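Inactive Zymogen C11 Protease (Parabacteroides distasonis, PDB 6MZO) is a clostripain-like protein of the C11 peptidase family, captured as an inactive zymogen and probably a cysteine protease once activated. Local coordinates at residues A60-Q65 with L78-S83. Numbering follows the deposited sequence.
Sequences APQLFQ and LETYAS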
ATOM      1  N   ALA A  60     -15.697  15.531 -13.520  1.00 51.70           N
ATOM      2  CA  ALA A  60     -16.603  14.722 -12.703  1.00 52.42           C
ATOM      3  C   ALA A  60     -15.945  13.352 -12.423  1.00 44.65           C
ATOM      4  O   ALA A  60     -15.157  12.880 -13.258  1.00 42.23           O
ATOM      5  CB  ALA A  60     -17.931  14.528 -13.386  1.00 56.96           C
ATOM      6  N   PRO A  61     -16.290  12.724 -11.279  1.00 43.34           N
ATOM      7  CA  PRO A  61     -15.839  11.340 -11.031  1.00 41.57           C
ATOM      8  C   PRO A  61     -16.459  10.391 -12.046  1.00 43.07           C
ATOM      9  O   PRO A  61     -17.653  10.533 -12.397  1.00 40.83           O
ATOM     10  CB  PRO A  61     -16.358  11.032  -9.627  1.00 44.00           C
ATOM     11  CG  PRO A  61     -16.648  12.413  -9.002  1.00 48.76           C
ATOM     12  CD  PRO A  61     -17.116  13.245 -10.162  1.00 46.89           C
ATOM     13  N   GLN A  62     -15.676   9.415 -12.474  1.00 39.10           N
ATOM     14  CA  GLN A  62     -16.172   8.525 -13.518  1.00 37.96           C
ATOM     15  C   GLN A  62     -15.552   7.153 -13.402  1.00 37.36           C
ATOM     16  O   GLN A  62     -14.387   7.031 -12.969  1.00 34.83           O
ATOM     17  CB  GLN A  62     -15.899   9.110 -14.880  1.00 44.57           C
ATOM     18  CG  GLN A  62     -14.554   9.646 -15.105  1.00 49.71           C
ATOM     19  CD  GLN A  62     -14.373  10.120 -16.543  1.00 62.07           C
ATOM     20  OE1 GLN A  62     -15.336  10.472 -17.219  1.00 65.72           O
ATOM     21  NE2 GLN A  62     -13.132  10.097 -17.025  1.00 66.02           N
ATOM     22  N   LEU A  63     -16.352   6.143 -13.775  1.00 32.37           N
ATOM     23  CA  LEU A  63     -15.907   4.755 -13.847  1.00 31.75           C
ATOM     24  C   LEU A  63     -15.857   4.384 -15.318  1.00 33.43           C
ATOM     25  O   LEU A  63     -16.864   4.576 -16.033  1.00 33.88           O
ATOM     26  CB  LEU A  63     -16.882   3.859 -13.056  1.00 33.03           C
ATOM     27  CG  LEU A  63     -16.645   2.360 -13.091  1.00 32.74           C
ATOM     28  CD1 LEU A  63     -15.336   2.041 -12.379  1.00 29.13           C
ATOM     29  CD2 LEU A  63     -17.830   1.669 -12.403  1.00 36.00           C
ATOM     30  N   PHE A  64     -14.708   3.883 -15.800  1.00 29.96           N
ATOM     31  CA  PHE A  64     -14.638   3.557 -17.232  1.00 29.94           C
ATOM     32  C   PHE A  64     -13.803   2.303 -17.406  1.00 29.05           C
ATOM     33  O   PHE A  64     -12.959   1.970 -16.595  1.00 25.33           O
ATOM     34  CB  PHE A  64     -14.060   4.711 -18.080  1.00 28.36           C
ATOM     35  CG  PHE A  64     -12.702   5.281 -17.575  1.00 27.50           C
ATOM     36  CD1 PHE A  64     -12.697   6.285 -16.622  1.00 32.82           C
ATOM     37  CD2 PHE A  64     -11.499   4.830 -18.130  1.00 27.30           C
ATOM     38  CE1 PHE A  64     -11.474   6.867 -16.170  1.00 31.66           C
ATOM     39  CE2 PHE A  64     -10.264   5.379 -17.705  1.00 30.38           C
ATOM     40  CZ  PHE A  64     -10.262   6.409 -16.733  1.00 26.69           C
ATOM     41  N   GLN A  65     -14.058   1.614 -18.490  1.00 28.45           N
ATOM     42  CA  GLN A  65     -13.302   0.435 -18.876  1.00 24.46           C
ATOM     43  C   GLN A  65     -12.252   0.855 -19.906  1.00 25.27           C
ATOM     44  O   GLN A  65     -12.464   1.768 -20.764  1.00 25.98           O
ATOM     45  CB  GLN A  65     -14.293  -0.615 -19.437  1.00 25.88           C
ATOM     46  CG  GLN A  65     -13.502  -1.853 -19.960  1.00 24.80           C
ATOM     47  CD  GLN A  65     -14.437  -2.962 -20.474  1.00 25.65           C
ATOM     48  OE1 GLN A  65     -15.627  -2.719 -20.850  1.00 30.81           O
ATOM     49  NE2 GLN A  65     -13.908  -4.186 -20.497  1.00 29.67           N
ATOM     50  N   LEU A  78     -18.251   4.360 -18.531  1.00 39.54           N
ATOM     51  CA  LEU A  78     -19.448   3.692 -18.041  1.00 42.43           C
ATOM     52  C   LEU A  78     -20.416   4.569 -17.268  1.00 43.62           C
ATOM     53  O   LEU A  78     -21.607   4.683 -17.613  1.00 47.33           O
ATOM     54  CB  LEU A  78     -19.083   2.549 -17.135  1.00 39.38           C
ATOM     55  CG  LEU A  78     -18.194   1.542 -17.865  1.00 43.72           C
ATOM     56  CD1 LEU A  78     -17.806   0.432 -16.917  1.00 41.81           C
ATOM     57  CD2 LEU A  78     -18.959   0.938 -19.051  1.00 46.58           C
ATOM     58  N   GLU A  79     -19.928   5.127 -16.172  1.00 41.39           N
ATOM     59  CA  GLU A  79     -20.807   5.980 -15.402  1.00 45.17           C
ATOM     60  C   GLU A  79     -20.096   7.254 -15.048  1.00 43.97           C
ATOM     61  O   GLU A  79     -18.896   7.242 -14.728  1.00 44.80           O
ATOM     62  CB  GLU A  79     -21.310   5.264 -14.164  1.00 47.11           C
ATOM     63  CG  GLU A  79     -22.320   6.107 -13.393  1.00 59.23           C
ATOM     64  CD  GLU A  79     -23.189   5.278 -12.487  1.00 69.23           C
ATOM     65  OE1 GLU A  79     -22.764   4.158 -12.123  1.00 71.18           O
ATOM     66  OE2 GLU A  79     -24.303   5.742 -12.157  1.00 75.33           O
ATOM     67  N   THR A  80     -20.827   8.357 -15.084  1.00 41.97           N
ATOM     68  CA  THR A  80     -20.253   9.626 -14.675  1.00 50.10           C
ATOM     69  C   THR A  80     -21.077  10.053 -13.464  1.00 57.95           C
ATOM     70  O   THR A  80     -22.291  10.166 -13.561  1.00 65.05           O
ATOM     71  CB  THR A  80     -20.315  10.655 -15.799  1.00 52.44           C
ATOM     72  OG1 THR A  80     -19.473  10.254 -16.869  1.00 49.81           O
ATOM     73  CG2 THR A  80     -19.882  12.042 -15.330  1.00 57.15           C
ATOM     74  N   TYR A  81     -20.426  10.244 -12.317  1.00 52.79           N
ATOM     75  CA  TYR A  81     -21.146  10.411 -11.056  1.00 49.37           C
ATOM     76  C   TYR A  81     -21.398  11.884 -10.761  1.00 51.14           C
ATOM     77  O   TYR A  81     -20.809  12.735 -11.418  1.00 50.52           O
ATOM     78  CB  TYR A  81     -20.358   9.747  -9.933  1.00 44.71           C
ATOM     79  CG  TYR A  81     -20.316   8.251 -10.099  1.00 42.23           C
ATOM     80  CD1 TYR A  81     -21.358   7.464  -9.622  1.00 47.65           C
ATOM     81  CD2 TYR A  81     -19.228   7.631 -10.707  1.00 39.27           C
ATOM     82  CE1 TYR A  81     -21.335   6.094  -9.770  1.00 48.01           C
ATOM     83  CE2 TYR A  81     -19.179   6.293 -10.838  1.00 40.77           C
ATOM     84  CZ  TYR A  81     -20.261   5.517 -10.382  1.00 46.52           C
ATOM     85  OH  TYR A  81     -20.260   4.129 -10.498  1.00 49.29           O
ATOM     86  N   ALA A  82     -22.305  12.190  -9.825  1.00 58.14           N
ATOM     87  CA  ALA A  82     -22.537  13.584  -9.453  1.00 63.13           C
ATOM     88  C   ALA A  82     -21.282  14.100  -8.752  1.00 66.04           C
ATOM     89  O   ALA A  82     -20.492  13.310  -8.217  1.00 56.73           O
ATOM     90  CB  ALA A  82     -23.761  13.726  -8.563  1.00 68.92           C
ATOM     91  N   SER A  83     -21.062  15.413  -8.752  1.00 75.34           N
ATOM     92  CA  SER A  83     -19.773  15.882  -8.245  1.00 80.58           C
ATOM     93  C   SER A  83     -19.763  15.923  -6.711  1.00 77.25           C
ATOM     94  O   SER A  83     -18.703  16.112  -6.104  1.00 81.14           O
ATOM     95  CB  SER A  83     -19.399  17.252  -8.816  1.00 88.78           C
ATOM     96  OG  SER A  83     -18.187  17.700  -8.228  1.00 91.24           O
TER
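Leu63 and Glu79 form the hydrogen-bonded pair at the heart of this antiparallel ladder. Leu63 N donates to Glu79 O at 2.9 Å, and Glu79 N returns to Leu63 O at 3.1 Å. Leu78 N also reaches Leu63 O, but weakly, with an N-H...O angle of 128°. Two consecutive residues thus face one, the pattern of a beta bulge of the classic type, and Leu78 CB sits 3.2 Å from that same Leu63 O. Towards the open end, Tyr81 N gives Pro61 O a bond of 2.8 Å, which carries the pairing past the end of strand 72-80.

On one face, Leu63 and Tyr81 run side by side. Leu63 holds CG anti to the backbone N (chi1 176°), beside its own carbonyl carbon. Its CD2 comes within 3.9 Å of Tyr81 OH, while its CB meets ring atom CE2 of Tyr81 at 4.0 Å. Glu79 CG lies over one face of that ring, nearer its edge than its centre. Gln62 and Thr80 point together from the opposite face, and next to them Ala60 CB touches Thr80 CG2 at 3.7 Å.

Helix 90-103 packs over the Leu63 and Tyr81 face through Gln95, Ile96 and Lys99. Strand 62-69 bonds on its other edge to strand 49-54, so this hairpin closes one end of the large mixed sheet, with 72-80 outermost.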